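PDB 5KZZ: smoothened from Xenopus laevis, which probably acts as a Hedgehog-pathway receptor of the Frizzled/Smoothened GPCR family, directly activated by cholesterol, and is represented here by its extracellular cysteine-rich domain. Local coordinates for residues 32-37 and 43-48; 73-78 and 86-91. All coordinates share one frame; numbering follows the deposited sequence.

Contact 1: residues 32-37 and 43-48; sequences ALTSTV and SSQDEV. With ZN (zinc ion), chain E.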
loop_
_atom_site.group_PDB
_atom_site.type_symbol
_atom_site.label_atom_id
_atom_site.label_comp_id
_atom_site.label_asym_id
_atom_site.label_seq_id
_atom_site.Cartn_x
_atom_site.Cartn_y
_atom_site.Cartn_z
ATOM N N ALA A 32 4.636 13.956 3.308
ATOM C CA ALA A 32 6.021 13.934 3.771
ATOM C C ALA A 32 6.379 12.810 4.733
ATOM O O ALA A 32 7.558 12.459 4.840
ATOM C CB ALA A 32 6.358 15.262 4.426
ATOM N N LEU A 33 5.392 12.289 5.464
ATOM C CA LEU A 33 5.654 11.338 6.542
ATOM C C LEU A 33 4.971 10.002 6.310
ATOM O O LEU A 33 3.962 9.925 5.611
ATOM C CB LEU A 33 5.193 11.883 7.889
ATOM C CG LEU A 33 5.507 13.351 8.167
ATOM C CD1 LEU A 33 4.843 13.835 9.446
ATOM C CD2 LEU A 33 7.022 13.570 8.232
ATOM N N THR A 34 5.502 8.961 6.943
ATOM C CA THR A 34 5.018 7.609 6.722
ATOM C C THR A 34 5.170 6.758 7.974
ATOM O O THR A 34 5.651 7.220 9.011
ATOM C CB THR A 34 5.778 6.954 5.537
ATOM O OG1 THR A 34 5.082 5.784 5.102
ATOM C CG2 THR A 34 7.211 6.585 5.907
ATOM N N SER A 35 4.730 5.511 7.866
ATOM C CA SER A 35 5.004 4.492 8.864
ATOM C C SER A 35 5.074 3.162 8.146
ATOM O O SER A 35 4.448 2.994 7.102
ATOM C CB SER A 35 3.908 4.457 9.930
ATOM O OG SER A 35 4.057 3.329 10.779
ATOM N N THR A 36 5.829 2.226 8.709
ATOM C CA THR A 36 5.919 0.880 8.159
ATOM C C THR A 36 4.919 -0.084 8.808
ATOM O O THR A 36 4.941 -1.285 8.530
ATOM C CB THR A 36 7.345 0.314 8.330
ATOM O OG1 THR A 36 7.688 0.275 9.723
ATOM C CG2 THR A 36 8.350 1.186 7.608
ATOM N N VAL A 37 4.026 0.445 9.649
ATOM C CA VAL A 37 3.164 -0.408 10.462
ATOM C C VAL A 37 2.191 -1.279 9.635
ATOM O O VAL A 37 1.781 -2.347 10.097
ATOM C CB VAL A 37 2.370 0.439 11.504
ATOM C CG1 VAL A 37 1.365 1.345 10.830
ATOM C CG2 VAL A 37 1.674 -0.457 12.525
ATOM N N SER A 43 10.391 -4.300 8.347
ATOM C CA SER A 43 10.640 -3.761 9.684
ATOM C C SER A 43 11.270 -2.374 9.661
ATOM O O SER A 43 11.597 -1.832 10.710
ATOM C CB SER A 43 11.527 -4.705 10.495
ATOM O OG SER A 43 12.743 -4.913 9.818
ATOM N N SER A 44 11.431 -1.796 8.478
ATOM C CA SER A 44 12.053 -0.480 8.348
ATOM C C SER A 44 11.722 0.058 6.973
ATOM O O SER A 44 11.322 -0.698 6.088
ATOM C CB SER A 44 13.573 -0.559 8.510
ATOM O OG SER A 44 14.126 -1.275 7.413
ATOM N N GLN A 45 11.952 1.349 6.763
ATOM C CA GLN A 45 11.766 1.887 5.421
ATOM C C GLN A 45 12.809 1.316 4.461
ATOM O O GLN A 45 12.548 1.195 3.267
ATOM C CB GLN A 45 11.821 3.412 5.423
ATOM C CG GLN A 45 10.686 4.079 6.148
ATOM C CD GLN A 45 10.641 5.558 5.862
ATOM O OE1 GLN A 45 10.447 5.960 4.725
ATOM N NE2 GLN A 45 10.844 6.376 6.883
ATOM N N ASP A 46 13.974 0.932 4.964
ATOM C CA ASP A 46 14.950 0.254 4.120
ATOM C C ASP A 46 14.392 -1.054 3.574
ATOM O O ASP A 46 14.490 -1.339 2.378
ATOM C CB ASP A 46 16.241 -0.008 4.904
ATOM C CG ASP A 46 17.017 1.264 5.200
ATOM O OD1 ASP A 46 16.793 2.294 4.531
ATOM O OD2 ASP A 46 17.872 1.241 6.111
ATOM N N GLU A 47 13.770 -1.846 4.441
ATOM C CA GLU A 47 13.164 -3.100 3.997
ATOM C C GLU A 47 12.014 -2.850 3.024
ATOM O O GLU A 47 11.863 -3.568 2.042
ATOM C CB GLU A 47 12.653 -3.913 5.190
ATOM C CG GLU A 47 13.720 -4.608 5.978
ATOM C CD GLU A 47 13.245 -5.927 6.550
ATOM O OE1 GLU A 47 12.042 -6.079 6.856
ATOM O OE2 GLU A 47 14.094 -6.832 6.683
ATOM N N VAL A 48 11.192 -1.838 3.300
ATOM C CA VAL A 48 10.103 -1.472 2.399
ATOM C C VAL A 48 10.650 -1.239 0.992
ATOM O O VAL A 48 10.096 -1.733 0.012
ATOM C CB VAL A 48 9.365 -0.207 2.890
ATOM C CG1 VAL A 48 8.581 0.429 1.746
ATOM C CG2 VAL A 48 8.460 -0.551 4.095
HETATM ZN ZN ZN E . 17.526 4.091 4.910
HETATM O O HOH W 1 19.938 3.908 4.801
HETATM O O HOH W 2 15.969 4.999 6.197
#

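Contact 2: residues 73-78 and 86-91; sequences CAVYMP and ELPSQG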
loop_
_atom_site.group_PDB
_atom_site.type_symbol
_atom_site.label_atom_id
_atom_site.label_comp_id
_atom_site.label_asym_id
_atom_site.label_seq_id
_atom_site.Cartn_x
_atom_site.Cartn_y
_atom_site.Cartn_z
ATOM N N CYS A 73 1.627 1.193 -2.830
ATOM C CA CYS A 73 2.084 2.398 -2.172
ATOM C C CYS A 73 1.290 2.719 -0.898
ATOM O O CYS A 73 1.859 3.185 0.087
ATOM C CB CYS A 73 2.051 3.545 -3.167
ATOM S SG CYS A 73 3.322 3.331 -4.481
ATOM N N ALA A 74 -0.013 2.440 -0.914
ATOM C CA ALA A 74 -0.856 2.660 0.255
ATOM C C ALA A 74 -0.524 1.714 1.410
ATOM O O ALA A 74 -0.806 2.026 2.555
ATOM C CB ALA A 74 -2.331 2.538 -0.137
ATOM N N VAL A 75 0.041 0.545 1.110
ATOM C CA VAL A 75 0.448 -0.411 2.127
ATOM C C VAL A 75 1.873 -0.147 2.616
ATOM O O VAL A 75 2.134 -0.141 3.822
ATOM C CB VAL A 75 0.343 -1.849 1.557
ATOM C CG1 VAL A 75 1.048 -2.889 2.442
ATOM C CG2 VAL A 75 -1.121 -2.219 1.336
ATOM N N TYR A 76 2.790 0.065 1.673
ATOM C CA TYR A 76 4.210 0.113 1.981
ATOM C C TYR A 76 4.710 1.506 2.320
ATOM O O TYR A 76 5.605 1.629 3.152
ATOM C CB TYR A 76 5.028 -0.434 0.812
ATOM C CG TYR A 76 5.023 -1.943 0.736
ATOM C CD1 TYR A 76 5.927 -2.698 1.495
ATOM C CD2 TYR A 76 4.115 -2.625 -0.064
ATOM C CE1 TYR A 76 5.929 -4.072 1.434
ATOM C CE2 TYR A 76 4.117 -4.020 -0.117
ATOM C CZ TYR A 76 5.036 -4.742 0.626
ATOM O OH TYR A 76 5.040 -6.120 0.557
ATOM N N MET A 77 4.161 2.535 1.672
ATOM C CA MET A 77 4.602 3.911 1.893
ATOM C C MET A 77 3.406 4.809 2.179
ATOM O O MET A 77 3.229 5.833 1.522
ATOM C CB MET A 77 5.383 4.446 0.681
ATOM C CG MET A 77 6.688 3.672 0.459
ATOM S SD MET A 77 7.649 4.157 -1.002
ATOM C CE MET A 77 8.428 5.674 -0.444
ATOM N N PRO A 78 2.581 4.431 3.180
ATOM C CA PRO A 78 1.340 5.169 3.434
ATOM C C PRO A 78 1.592 6.546 4.026
ATOM O O PRO A 78 2.631 6.820 4.627
ATOM C CB PRO A 78 0.624 4.281 4.450
ATOM C CG PRO A 78 1.780 3.704 5.229
ATOM C CD PRO A 78 2.742 3.323 4.143
ATOM N N GLU A 86 -3.202 6.229 7.484
ATOM C CA GLU A 86 -4.414 5.863 6.761
ATOM C C GLU A 86 -4.254 4.457 6.167
ATOM O O GLU A 86 -3.185 4.134 5.661
ATOM C CB GLU A 86 -4.694 6.902 5.662
ATOM C CG GLU A 86 -5.969 6.698 4.847
ATOM C CD GLU A 86 -7.135 6.138 5.648
ATOM O OE1 GLU A 86 -7.452 6.682 6.729
ATOM O OE2 GLU A 86 -7.728 5.137 5.195
ATOM N N LEU A 87 -5.296 3.624 6.254
ATOM C CA LEU A 87 -5.276 2.264 5.688
ATOM C C LEU A 87 -5.718 2.247 4.220
ATOM O O LEU A 87 -6.480 3.127 3.812
ATOM C CB LEU A 87 -6.183 1.333 6.504
ATOM C CG LEU A 87 -5.509 0.588 7.653
ATOM C CD1 LEU A 87 -4.983 1.567 8.682
ATOM C CD2 LEU A 87 -6.490 -0.369 8.281
ATOM N N PRO A 88 -5.251 1.251 3.426
ATOM C CA PRO A 88 -5.748 1.086 2.053
ATOM C C PRO A 88 -7.231 0.753 2.085
ATOM O O PRO A 88 -7.676 0.035 2.981
ATOM C CB PRO A 88 -4.930 -0.091 1.502
ATOM C CG PRO A 88 -4.509 -0.860 2.726
ATOM C CD PRO A 88 -4.287 0.194 3.786
ATOM N N SER A 89 -7.995 1.268 1.138
ATOM C CA SER A 89 -9.443 1.140 1.213
ATOM C C SER A 89 -9.984 -0.161 0.619
ATOM O O SER A 89 -9.364 -0.783 -0.249
ATOM C CB SER A 89 -10.103 2.324 0.516
ATOM O OG SER A 89 -9.862 2.271 -0.876
ATOM N N GLN A 90 -11.177 -0.551 1.082
ATOM C CA GLN A 90 -11.881 -1.672 0.497
ATOM C C GLN A 90 -12.065 -1.458 -1.021
ATOM O O GLN A 90 -11.865 -2.384 -1.814
ATOM C CB GLN A 90 -13.225 -1.855 1.214
ATOM C CG GLN A 90 -14.090 -2.948 0.659
ATOM C CD GLN A 90 -13.575 -4.348 0.904
ATOM O OE1 GLN A 90 -14.016 -5.276 0.230
ATOM N NE2 GLN A 90 -12.641 -4.515 1.856
ATOM N N GLY A 91 -12.422 -0.240 -1.427
ATOM C CA GLY A 91 -12.664 0.044 -2.826
ATOM C C GLY A 91 -11.422 -0.147 -3.666
ATOM O O GLY A 91 -11.470 -0.768 -4.730
HETATM O O HOH W 3 -2.675 4.022 3.099
#

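Contact 1: residues 32-37 and 43-48
With chi1 at 60°, T36 sets its CG2 beside its own backbone N and opposite its carbonyl carbon, which aims the methyl at the first turn of helix 45-55. There CG2 lies 3.6 Å from S44 C and 3.9 Å from V48 CG2, so one methyl group meets both the backbone at the helix start and a buried side chain one turn on. T34 is rotated differently: OG1 stands opposite the backbone N (chi1 -165°), its partner being P78, while CG2 is turned to the amide of Q45. That methyl sits over the flat face of the amide, 3.5 Å from Q45 OE1 and 3.8 Å from Q45 NE2. The contact thus joins strand 33-34, paired antiparallel with 17-18, to helix 45-55, which follows it in the Frizzled-type cysteine-rich fold. The rotation of the amide is fixed by partners outside the two segments: OE1 accepts from K20 N, and NE2 donates to E17 OE1 and P18 O. S44 is the N-cap, and its OG accepts from E47 N at 3.0 Å; S35 OG closes an ST turn with V37 N. On the outer side of the helix, D46 holds a zinc ion through one oxygen, with OD1 at 2.0 Å and OD2 at 3.1 Å; K20 NZ and two waters are its other ligands.

Contact 2: residues 73-78 and 86-91
Apolar contact centres on the P88 ring. A74 CB approaches P88 CB to 4.0 Å, and V75 CG2 meets P88 CG at 3.9 Å, the valine and proline side chains crossing obliquely. V75 holds CG1 opposite its backbone N (chi1 167°), which places CG2 beside that N and makes it the branch that touches the ring. Further along, P78 CB lies 4.0 Å from E86 O. The polar link is a single water: it donates to A74 O at 2.8 Å and to E86 O at 2.6 Å, bridging two carbonyl oxygens 4.4 Å apart. The water probably stands in for a helical donor, since P78, four residues after A74, has no amide hydrogen to give; M77 N, by contrast, still reaches C73 O at 2.9 Å. Covalent and capping bonds fix the two flanks, C73 through its disulfide to C24 and S89 through OG to L92 N. A helix C-terminus followed closely by a proline, water-bridged to the end of strand 84-86 and packed on P88, here brings disulfide-bonded helix 62-76 against the approach to helix 90-97 within the Frizzled-type cysteine-rich domain.

Overall arrangement
The two contacts follow one another along the chain, with centres about 13 Å apart, yet they touch directly. T34 OG1 of contact 1 lies 2.7 Å from P78 O of contact 2, a probable hydrogen bond, and S35 O packs 3.3 Å from P78 CG. V48 CG1 reaches to 3.5 Å from Y76 O, so V48 serves both contacts: one methyl faces T36 and the other the end of helix 62-76. Y76 also packs against K51 and L52, binding that helix to 45-55. Contact 1 carries a zinc ligand at the surface, whereas contact 2 is buried, and the E86 side chain remains about 10 Å from a bound zinc ion.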